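Local structure of dihydrodipicolinate reductase N-terminus domain-containing protein (Mycobacterium smegmatis, 6IAQ) at residues A[27-32]-A[309-314]; A[75-80]-A[315-320]; A[91-96]-A[101-106]. The protein acts as an NADP-binding amine dehydrogenase, of a family used for the asymmetric reductive amination of ketones to amines. One frame throughout, in Å; residues are numbered along the deposited sequence.

Contact 1. Residues A[27-32]-A[309-314]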
loop_
_atom_site.group_PDB
_atom_site.type_symbol
_atom_site.label_atom_id
_atom_site.label_comp_id
_atom_site.label_asym_id
_atom_site.label_seq_id
_atom_site.Cartn_x
_atom_site.Cartn_y
_atom_site.Cartn_z
ATOM N N LEU A 27 0.070 -19.990 -16.833
ATOM C CA LEU A 27 -0.914 -20.618 -17.754
ATOM C C LEU A 27 -2.299 -19.980 -17.538
ATOM O O LEU A 27 -2.920 -19.596 -18.532
ATOM C CB LEU A 27 -0.917 -22.128 -17.514
ATOM C CG LEU A 27 0.396 -22.835 -17.851
ATOM C CD1 LEU A 27 0.330 -24.293 -17.451
ATOM C CD2 LEU A 27 0.696 -22.712 -19.329
ATOM N N ASP A 28 -2.731 -19.786 -16.291
ATOM C CA ASP A 28 -4.013 -19.113 -15.944
ATOM C C ASP A 28 -4.068 -17.694 -16.530
ATOM O O ASP A 28 -5.172 -17.269 -16.853
ATOM C CB ASP A 28 -4.248 -19.057 -14.434
ATOM C CG ASP A 28 -4.583 -20.415 -13.824
ATOM O OD1 ASP A 28 -4.778 -21.370 -14.604
ATOM O OD2 ASP A 28 -4.642 -20.526 -12.568
ATOM N N LYS A 29 -2.954 -16.970 -16.626
ATOM C CA LYS A 29 -2.926 -15.579 -17.158
ATOM C C LYS A 29 -2.893 -15.594 -18.695
ATOM O O LYS A 29 -2.946 -14.468 -19.300
ATOM C CB LYS A 29 -1.707 -14.797 -16.659
ATOM C CG LYS A 29 -1.604 -14.579 -15.158
ATOM C CD LYS A 29 -2.657 -13.671 -14.624
ATOM C CE LYS A 29 -2.548 -13.333 -13.152
ATOM N NZ LYS A 29 -3.884 -13.365 -12.499
ATOM N N GLY A 30 -2.720 -16.772 -19.309
ATOM C CA GLY A 30 -2.651 -16.939 -20.771
ATOM C C GLY A 30 -1.234 -16.846 -21.313
ATOM O O GLY A 30 -1.076 -16.766 -22.564
ATOM N N VAL A 31 -0.223 -16.853 -20.443
ATOM C CA VAL A 31 1.196 -16.733 -20.879
ATOM C C VAL A 31 1.570 -18.024 -21.623
ATOM O O VAL A 31 1.088 -19.100 -21.257
ATOM C CB VAL A 31 2.140 -16.449 -19.699
ATOM C CG1 VAL A 31 3.596 -16.569 -20.082
ATOM C CG2 VAL A 31 1.882 -15.083 -19.101
ATOM N N GLN A 32 2.388 -17.893 -22.657
ATOM C CA GLN A 32 2.929 -19.045 -23.415
ATOM C C GLN A 32 4.253 -19.456 -22.763
ATOM O O GLN A 32 5.234 -18.670 -22.812
ATOM C CB GLN A 32 3.115 -18.694 -24.887
ATOM C CG GLN A 32 1.805 -18.415 -25.608
ATOM C CD GLN A 32 2.033 -17.831 -26.975
ATOM O OE1 GLN A 32 1.634 -16.708 -27.271
ATOM N NE2 GLN A 32 2.710 -18.596 -27.810
ATOM N N GLN A 309 3.041 -12.232 -6.735
ATOM C CA GLN A 309 3.724 -10.939 -6.943
ATOM C C GLN A 309 4.693 -11.043 -8.118
ATOM O O GLN A 309 4.683 -10.123 -8.957
ATOM C CB GLN A 309 4.333 -10.448 -5.644
ATOM C CG GLN A 309 3.253 -9.962 -4.681
ATOM C CD GLN A 309 3.867 -9.463 -3.408
ATOM O OE1 GLN A 309 4.242 -8.304 -3.302
ATOM N NE2 GLN A 309 3.993 -10.350 -2.445
ATOM N N MET A 310 5.489 -12.112 -8.209
ATOM C CA MET A 310 6.417 -12.280 -9.357
ATOM C C MET A 310 5.593 -12.333 -10.646
ATOM O O MET A 310 5.978 -11.694 -11.608
ATOM C CB MET A 310 7.293 -13.542 -9.243
ATOM C CG MET A 310 8.236 -13.672 -10.427
ATOM S SD MET A 310 9.719 -14.694 -10.086
ATOM C CE MET A 310 8.845 -16.233 -9.842
ATOM N N VAL A 311 4.506 -13.077 -10.677
ATOM C CA VAL A 311 3.651 -13.208 -11.893
ATOM C C VAL A 311 3.076 -11.839 -12.261
ATOM O O VAL A 311 3.256 -11.421 -13.429
ATOM C CB VAL A 311 2.575 -14.280 -11.703
ATOM C CG1 VAL A 311 1.536 -14.267 -12.822
ATOM C CG2 VAL A 311 3.214 -15.657 -11.585
ATOM N N ASN A 312 2.462 -11.144 -11.297
ATOM C CA ASN A 312 1.727 -9.875 -11.549
ATOM C C ASN A 312 2.759 -8.800 -11.909
ATOM O O ASN A 312 2.356 -7.795 -12.543
ATOM C CB ASN A 312 0.818 -9.494 -10.379
ATOM C CG ASN A 312 -0.320 -10.478 -10.145
ATOM O OD1 ASN A 312 -0.636 -11.305 -11.006
ATOM N ND2 ASN A 312 -0.947 -10.410 -8.973
ATOM N N ARG A 313 4.049 -9.016 -11.605
ATOM C CA ARG A 313 5.125 -8.069 -12.001
ATOM C C ARG A 313 5.555 -8.247 -13.474
ATOM O O ARG A 313 6.224 -7.348 -14.007
ATOM C CB ARG A 313 6.362 -8.205 -11.110
ATOM C CG ARG A 313 6.327 -7.458 -9.784
ATOM C CD ARG A 313 6.002 -5.992 -9.956
ATOM N NE ARG A 313 6.111 -5.235 -8.724
ATOM C CZ ARG A 313 5.696 -3.970 -8.584
ATOM N NH1 ARG A 313 5.138 -3.304 -9.605
ATOM N NH2 ARG A 313 5.849 -3.373 -7.419
ATOM N N ILE A 314 5.226 -9.344 -14.136
ATOM C CA ILE A 314 5.841 -9.660 -15.462
ATOM C C ILE A 314 5.530 -8.539 -16.459
ATOM O O ILE A 314 6.446 -8.072 -17.140
ATOM C CB ILE A 314 5.443 -11.061 -15.966
ATOM C CG1 ILE A 314 6.206 -12.150 -15.197
ATOM C CG2 ILE A 314 5.671 -11.185 -17.471
ATOM C CD1 ILE A 314 5.614 -13.516 -15.361
HETATM O O HOH W 1 -3.525 -10.620 -10.643
#

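Contact 2. Residues A[75-80]-A[315-320]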
loop_
_atom_site.group_PDB
_atom_site.type_symbol
_atom_site.label_atom_id
_atom_site.label_comp_id
_atom_site.label_asym_id
_atom_site.label_seq_id
_atom_site.Cartn_x
_atom_site.Cartn_y
_atom_site.Cartn_z
ATOM N N PRO A 75 12.619 -15.879 -25.368
ATOM C CA PRO A 75 11.397 -15.480 -24.684
ATOM C C PRO A 75 11.398 -13.978 -24.363
ATOM O O PRO A 75 12.443 -13.375 -24.325
ATOM C CB PRO A 75 11.462 -16.318 -23.393
ATOM C CG PRO A 75 12.951 -16.395 -23.101
ATOM C CD PRO A 75 13.557 -16.577 -24.477
ATOM N N ASP A 76 10.219 -13.432 -24.082
ATOM C CA ASP A 76 10.045 -12.042 -23.576
ATOM C C ASP A 76 10.530 -11.944 -22.130
ATOM O O ASP A 76 10.896 -10.823 -21.711
ATOM C CB ASP A 76 8.571 -11.629 -23.620
ATOM C CG ASP A 76 8.041 -11.613 -25.036
ATOM O OD1 ASP A 76 8.528 -10.807 -25.776
ATOM O OD2 ASP A 76 7.171 -12.455 -25.379
ATOM N N ILE A 77 10.477 -13.051 -21.385
ATOM C CA ILE A 77 10.717 -13.028 -19.910
ATOM C C ILE A 77 11.221 -14.406 -19.453
ATOM O O ILE A 77 10.618 -15.459 -19.839
ATOM C CB ILE A 77 9.451 -12.584 -19.133
ATOM C CG1 ILE A 77 9.733 -12.312 -17.649
ATOM C CG2 ILE A 77 8.337 -13.602 -19.302
ATOM C CD1 ILE A 77 10.318 -10.986 -17.360
ATOM N N ALA A 78 12.259 -14.371 -18.629
ATOM C CA ALA A 78 12.719 -15.508 -17.802
ATOM C C ALA A 78 12.201 -15.288 -16.378
ATOM O O ALA A 78 12.408 -14.201 -15.825
ATOM C CB ALA A 78 14.225 -15.580 -17.809
ATOM N N VAL A 79 11.513 -16.286 -15.843
ATOM C CA VAL A 79 10.854 -16.262 -14.508
ATOM C C VAL A 79 11.693 -17.166 -13.587
ATOM O O VAL A 79 11.668 -18.368 -13.790
ATOM C CB VAL A 79 9.397 -16.711 -14.638
ATOM C CG1 VAL A 79 8.686 -16.629 -13.312
ATOM C CG2 VAL A 79 8.659 -15.897 -15.711
ATOM N N ILE A 80 12.525 -16.574 -12.737
ATOM C CA ILE A 80 13.632 -17.281 -12.050
ATOM C C ILE A 80 13.239 -17.542 -10.589
ATOM O O ILE A 80 12.987 -16.581 -9.831
ATOM C CB ILE A 80 14.934 -16.492 -12.133
ATOM C CG1 ILE A 80 15.258 -16.101 -13.587
ATOM C CG2 ILE A 80 16.067 -17.299 -11.504
ATOM C CD1 ILE A 80 16.482 -15.229 -13.710
ATOM N N PRO A 315 4.281 -8.043 -16.603
ATOM C CA PRO A 315 4.022 -6.946 -17.547
ATOM C C PRO A 315 4.814 -5.675 -17.206
ATOM O O PRO A 315 5.237 -4.985 -18.131
ATOM C CB PRO A 315 2.517 -6.680 -17.465
ATOM C CG PRO A 315 1.943 -7.974 -16.910
ATOM C CD PRO A 315 3.039 -8.582 -16.048
ATOM N N ASP A 316 4.993 -5.394 -15.908
ATOM C CA ASP A 316 5.728 -4.206 -15.424
ATOM C C ASP A 316 7.168 -4.327 -15.865
ATOM O O ASP A 316 7.705 -3.329 -16.328
ATOM C CB ASP A 316 5.631 -4.029 -13.908
ATOM C CG ASP A 316 4.217 -3.825 -13.389
ATOM O OD1 ASP A 316 3.334 -3.462 -14.224
ATOM O OD2 ASP A 316 4.009 -4.051 -12.171
ATOM N N VAL A 317 7.763 -5.524 -15.730
ATOM C CA VAL A 317 9.219 -5.722 -15.952
ATOM C C VAL A 317 9.460 -5.673 -17.469
ATOM O O VAL A 317 10.421 -5.027 -17.883
ATOM C CB VAL A 317 9.713 -7.017 -15.271
ATOM C CG1 VAL A 317 11.089 -7.437 -15.746
ATOM C CG2 VAL A 317 9.719 -6.853 -13.748
ATOM N N ILE A 318 8.564 -6.242 -18.278
ATOM C CA ILE A 318 8.693 -6.141 -19.762
ATOM C C ILE A 318 8.629 -4.669 -20.176
ATOM O O ILE A 318 9.530 -4.229 -20.912
ATOM C CB ILE A 318 7.666 -7.017 -20.491
ATOM C CG1 ILE A 318 7.956 -8.505 -20.235
ATOM C CG2 ILE A 318 7.672 -6.675 -21.983
ATOM C CD1 ILE A 318 6.821 -9.419 -20.597
ATOM N N ALA A 319 7.647 -3.920 -19.670
ATOM C CA ALA A 319 7.404 -2.498 -20.027
ATOM C C ALA A 319 8.457 -1.552 -19.423
ATOM O O ALA A 319 8.529 -0.408 -19.881
ATOM C CB ALA A 319 6.014 -2.110 -19.581
ATOM N N ALA A 320 9.256 -1.967 -18.439
ATOM C CA ALA A 320 10.154 -1.060 -17.667
ATOM C C ALA A 320 11.390 -0.716 -18.485
ATOM O O ALA A 320 11.732 -1.434 -19.408
ATOM C CB ALA A 320 10.570 -1.695 -16.369
#

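Contact 3. Residues A[91-96]-A[101-106]. With NAP (NADP nicotinamide-adenine-dinucleotide phosphate), chain F.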
loop_
_atom_site.group_PDB
_atom_site.type_symbol
_atom_site.label_atom_id
_atom_site.label_comp_id
_atom_site.label_asym_id
_atom_site.label_seq_id
_atom_site.Cartn_x
_atom_site.Cartn_y
_atom_site.Cartn_z
ATOM N N GLU A 91 25.182 -15.835 -11.896
ATOM C CA GLU A 91 25.374 -16.855 -12.960
ATOM C C GLU A 91 24.126 -16.896 -13.860
ATOM O O GLU A 91 24.301 -16.794 -15.096
ATOM C CB GLU A 91 25.692 -18.218 -12.338
ATOM C CG GLU A 91 26.090 -19.251 -13.367
ATOM C CD GLU A 91 26.133 -20.666 -12.832
ATOM O OE1 GLU A 91 26.730 -20.869 -11.754
ATOM O OE2 GLU A 91 25.515 -21.538 -13.461
ATOM N N GLN A 92 22.913 -17.011 -13.296
ATOM C CA GLN A 92 21.666 -17.086 -14.097
ATOM C C GLN A 92 21.356 -15.711 -14.701
ATOM O O GLN A 92 20.891 -15.671 -15.868
ATOM C CB GLN A 92 20.492 -17.612 -13.272
ATOM C CG GLN A 92 20.696 -19.036 -12.790
ATOM C CD GLN A 92 21.632 -19.178 -11.627
ATOM O OE1 GLN A 92 21.619 -18.375 -10.696
ATOM N NE2 GLN A 92 22.435 -20.237 -11.648
ATOM N N LEU A 93 21.596 -14.628 -13.952
ATOM C CA LEU A 93 21.217 -13.265 -14.409
ATOM C C LEU A 93 22.148 -12.847 -15.571
ATOM O O LEU A 93 21.646 -12.149 -16.483
ATOM C CB LEU A 93 21.246 -12.285 -13.225
ATOM C CG LEU A 93 20.166 -12.517 -12.154
ATOM C CD1 LEU A 93 20.382 -11.689 -10.904
ATOM C CD2 LEU A 93 18.803 -12.209 -12.711
ATOM N N ARG A 94 23.428 -13.260 -15.560
ATOM C CA ARG A 94 24.375 -12.995 -16.684
ATOM C C ARG A 94 23.834 -13.635 -17.973
ATOM O O ARG A 94 23.802 -12.963 -19.025
ATOM C CB ARG A 94 25.784 -13.511 -16.415
ATOM C CG ARG A 94 26.450 -12.841 -15.217
ATOM C CD ARG A 94 27.930 -12.490 -15.280
ATOM N NE ARG A 94 28.678 -13.333 -14.368
ATOM C CZ ARG A 94 29.517 -12.921 -13.414
ATOM N NH1 ARG A 94 29.754 -11.636 -13.203
ATOM N NH2 ARG A 94 30.061 -13.810 -12.608
ATOM N N ILE A 95 23.428 -14.902 -17.900
ATOM C CA ILE A 95 22.907 -15.653 -19.069
ATOM C C ILE A 95 21.667 -14.909 -19.627
ATOM O O ILE A 95 21.543 -14.751 -20.883
ATOM C CB ILE A 95 22.643 -17.122 -18.675
ATOM C CG1 ILE A 95 23.954 -17.874 -18.420
ATOM C CG2 ILE A 95 21.750 -17.838 -19.694
ATOM C CD1 ILE A 95 23.786 -19.192 -17.699
ATOM N N CYS A 96 20.762 -14.429 -18.766
ATOM C CA CYS A 96 19.531 -13.723 -19.218
ATOM C C CYS A 96 19.912 -12.406 -19.911
ATOM O O CYS A 96 19.477 -12.174 -21.080
ATOM C CB CYS A 96 18.574 -13.490 -18.055
ATOM S SG CYS A 96 17.796 -15.032 -17.528
ATOM N N VAL A 101 17.392 -11.025 -22.557
ATOM C CA VAL A 101 16.117 -11.600 -22.037
ATOM C C VAL A 101 15.784 -10.910 -20.706
ATOM O O VAL A 101 16.649 -10.893 -19.778
ATOM C CB VAL A 101 16.196 -13.134 -21.908
ATOM C CG1 VAL A 101 15.011 -13.690 -21.151
ATOM C CG2 VAL A 101 16.308 -13.815 -23.277
ATOM N N ASN A 102 14.589 -10.310 -20.633
ATOM C CA ASN A 102 14.057 -9.708 -19.378
ATOM C C ASN A 102 13.998 -10.816 -18.322
ATOM O O ASN A 102 13.664 -11.975 -18.680
ATOM C CB ASN A 102 12.660 -9.132 -19.565
ATOM C CG ASN A 102 12.605 -8.020 -20.603
ATOM O OD1 ASN A 102 13.297 -7.015 -20.472
ATOM N ND2 ASN A 102 11.777 -8.195 -21.623
ATOM N N ALA A 103 14.290 -10.490 -17.071
ATOM C CA ALA A 103 14.262 -11.486 -15.975
ATOM C C ALA A 103 13.552 -10.895 -14.755
ATOM O O ALA A 103 13.895 -9.791 -14.331
ATOM C CB ALA A 103 15.660 -11.963 -15.635
ATOM N N VAL A 104 12.572 -11.634 -14.253
ATOM C CA VAL A 104 11.986 -11.410 -12.904
ATOM C C VAL A 104 12.476 -12.590 -12.044
ATOM O O VAL A 104 12.476 -13.724 -12.549
ATOM C CB VAL A 104 10.458 -11.259 -13.039
ATOM C CG1 VAL A 104 9.769 -12.544 -13.476
ATOM C CG2 VAL A 104 9.849 -10.694 -11.783
ATOM N N THR A 105 12.981 -12.323 -10.848
ATOM C CA THR A 105 13.589 -13.361 -9.981
ATOM C C THR A 105 13.119 -13.221 -8.530
ATOM O O THR A 105 12.936 -12.077 -8.070
ATOM C CB THR A 105 15.116 -13.318 -10.065
ATOM O OG1 THR A 105 15.653 -14.404 -9.304
ATOM C CG2 THR A 105 15.724 -12.028 -9.576
ATOM N N LEU A 106 13.032 -14.350 -7.830
ATOM C CA LEU A 106 12.714 -14.394 -6.380
ATOM C C LEU A 106 13.955 -14.115 -5.558
ATOM O O LEU A 106 13.792 -14.032 -4.325
ATOM C CB LEU A 106 12.121 -15.762 -6.028
ATOM C CG LEU A 106 10.738 -16.009 -6.597
ATOM C CD1 LEU A 106 10.190 -17.306 -6.069
ATOM C CD2 LEU A 106 9.806 -14.814 -6.355
HETATM P PA NAP F . 13.635 -25.199 -4.467
HETATM O O1A NAP F . 12.384 -25.942 -4.421
HETATM O O2A NAP F . 14.975 -25.729 -3.874
HETATM O O5B NAP F . 13.876 -24.820 -6.037
HETATM C C5B NAP F . 15.136 -24.355 -6.541
HETATM C C4B NAP F . 15.250 -24.791 -7.995
HETATM O O4B NAP F . 16.448 -24.301 -8.591
HETATM C C3B NAP F . 15.256 -26.327 -8.219
HETATM O O3B NAP F . 14.240 -26.547 -9.228
HETATM C C2B NAP F . 16.622 -26.677 -8.802
HETATM O O2B NAP F . 16.575 -27.669 -9.852
HETATM C C1B NAP F . 16.922 -25.371 -9.471
HETATM N N9A NAP F . 18.322 -25.059 -9.751
HETATM C C8A NAP F . 19.363 -24.953 -8.901
HETATM N N7A NAP F . 20.436 -24.557 -9.595
HETATM C C5A NAP F . 20.039 -24.333 -10.871
HETATM C C6A NAP F . 20.643 -23.871 -12.146
HETATM N N6A NAP F . 21.927 -23.547 -12.216
HETATM N N1A NAP F . 19.871 -23.799 -13.229
HETATM C C2A NAP F . 18.556 -24.101 -13.229
HETATM N N3A NAP F . 17.915 -24.528 -12.117
HETATM C C4A NAP F . 18.643 -24.673 -10.973
HETATM O O3 NAP F . 13.484 -23.717 -3.771
HETATM P PN NAP F . 12.153 -22.734 -3.890
HETATM O O1N NAP F . 11.273 -22.804 -2.680
HETATM O O2N NAP F . 11.506 -22.882 -5.222
HETATM O O5D NAP F . 13.059 -21.419 -3.803
HETATM C C5D NAP F . 13.950 -20.944 -4.819
HETATM C C4D NAP F . 14.639 -19.652 -4.482
HETATM O O4D NAP F . 13.613 -18.609 -4.399
HETATM C C3D NAP F . 15.384 -19.746 -3.180
HETATM O O3D NAP F . 16.649 -19.111 -3.228
HETATM C C2D NAP F . 14.456 -19.009 -2.206
HETATM O O2D NAP F . 15.216 -18.503 -1.100
HETATM C C1D NAP F . 13.808 -17.953 -3.148
HETATM N N1N NAP F . 12.507 -17.485 -2.638
HETATM C C2N NAP F . 12.315 -16.183 -2.552
HETATM C C3N NAP F . 11.128 -15.703 -2.018
HETATM C C7N NAP F . 10.844 -14.219 -1.947
HETATM O O7N NAP F . 9.840 -13.894 -1.314
HETATM N N7N NAP F . 11.624 -13.321 -2.575
HETATM C C4N NAP F . 10.155 -16.611 -1.600
HETATM C C5N NAP F . 10.378 -17.980 -1.706
HETATM C C6N NAP F . 11.579 -18.375 -2.242
HETATM P P2B NAP F . 16.083 -29.167 -9.594
HETATM O O1X NAP F . 14.612 -29.138 -9.297
HETATM O O2X NAP F . 16.205 -29.844 -10.957
HETATM O O3X NAP F . 17.070 -29.559 -8.489
#

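Contact 1. Residues A[27-32]-A[309-314]
Lys29 reaches from the C-terminal region of helix 17-28 to two residues near the end of helix 302-312. Its CG lies 3.9 Å from CG1 of Val311, an aliphatic touch in which the two side chains run obliquely to each other. Farther out, its CE comes to 3.5 Å from OD1 of Asn312, the lysine chain passing the amide at about a right angle. No direct hydrogen bond joins the segments. A water takes a weak bond from Lys29 NZ at 3.3 Å and may give a weak one to Asn312 OD1, 3.0 Å away. Stronger partners fix both polar ends: Lys29 NZ is bonded to the carbonyl of Arg336, and Asn312 ND2 to those of Gly154 and Ala156 of the second subunit. Bends at chi2 (-68°) and chi4 (-138°) leave CE against the amide oxygen while NZ goes on to Arg336. Gly30, the next residue, leaves helical geometry at phi 91°. That positive phi, with two bonds back into the last turn, makes a Schellman motif, ending the first helix of a Rossmann-type nucleotide-binding fold where it meets a helix from late in the chain beside the subunit interface.

Contact 2. Residues A[75-80]-A[315-320]
Ile77 carries its CG1 branch opposite the backbone N (chi1 -170°) and then turns at chi2 to 81°, a bend that brings CD1 up against Val317. On the helix, Val317 has CG1 directed away from its own N (chi1 166°), and the two methyls meet with Ile77 CD1 4.0 Å from Val317 CG1. The two side chains are nearly perpendicular, so the touch is a local one between branch ends. Ile318, one residue on, reaches the residue before the strand, and Ile77 at its start, with its long branch: CD1 stands 4.1 Å from CB of Asp76 and 4.4 Å from CB of Ile77, while CG1 is 4.0 Å from Asp76 O. The interaction is largely apolar, with no hydrogen bond across it and 149 Å² buried in all. Polar groups of Asp76 are engaged by other strands, its OD2 accepting from the backbone N of Arg9 and its O from ND2 of Asn102; the carboxylate is thus tied to the sheet, and Ile318 meets the CB and the backbone oxygen. The closest CA pair, Asp76 and Ile318 at 7.2 Å, places the helix at the N-terminal end of the strand. Strand 77-80 lies between 9-13 and 102-105 in the parallel sheet, and helix 314-319 packs on the sheet as part of the helical layer, as in a Rossmann-type alpha/beta fold.

Contact 3. Residues A[91-96]-A[101-106]
Helix 86-98 and strand 102-105 form the second half of a beta-alpha-beta unit of the Rossmann-type domain, the strand leading to the nicotinamide end of the bound NADP. Their axes approach to 8.8 Å, with N-to-C directions 156° apart, as expected where a helix returns to the next parallel strand. The turn between them is closed by Val101 N, which donates to Cys96 O at 2.8 Å. The amide sits above the carbonyl plane, so the bond is short and fairly straight at the hydrogen yet does not follow a lone pair. Beyond it, the two elements meet through Cys96 and Leu93 on the helix and Ala103 and Thr105 on the strand. Cys96 CB lies 4.1 Å from Ala103 CB, and Leu93 sets CD2 4.3 Å from the same methyl and 4.4 Å from CG2 of Thr105; Leu93 thus spans two residues of one strand face, and Ala103 is touched by both helix residues. Leu106, just past the strand, has its O accepting from N7N of the NADP carboxamide at 2.9 Å, nearly straight at 168°, while its CB lies 3.5 Å from C2N of the nicotinamide ring. From the helix, Gln92 has CG anti to the carbonyl carbon and a chain bent at chi2 (77°), which sets NE2 near the adenine amino group N6A; its OE1 is bonded to Asn83 ND2. The contact thus divides its chemistry: apolar packing and one backbone bond join helix to strand, while a backbone carbonyl grips the carboxamide NH, which would help set the orientation of the nicotinamide.

How the contacts relate
Contact 3 is wholly buried and local, within one beta-alpha-beta unit, whereas contacts 1 and 2 bring helices from late in the chain against helix 17-28 and strand 77-80 of the parallel-sheet unit. Contact 1 is also buried, at the subunit interface; contact 2 is partly exposed at its margin. Contacts 2 and 3 share the parallel sheet, since strands 77-80 and 102-105 are neighbours: Ala78 N lies 2.8 Å from Asn102 O, a probable hydrogen bond. Met310 and Ile314 of contact 1 pack on both, with Met310 CE 3.5 Å from Val79 CG1. The chemistry follows position: water and aliphatic touches in contact 1, mainly apolar packing in contact 2, and a backbone bond plus cofactor recognition in contact 3.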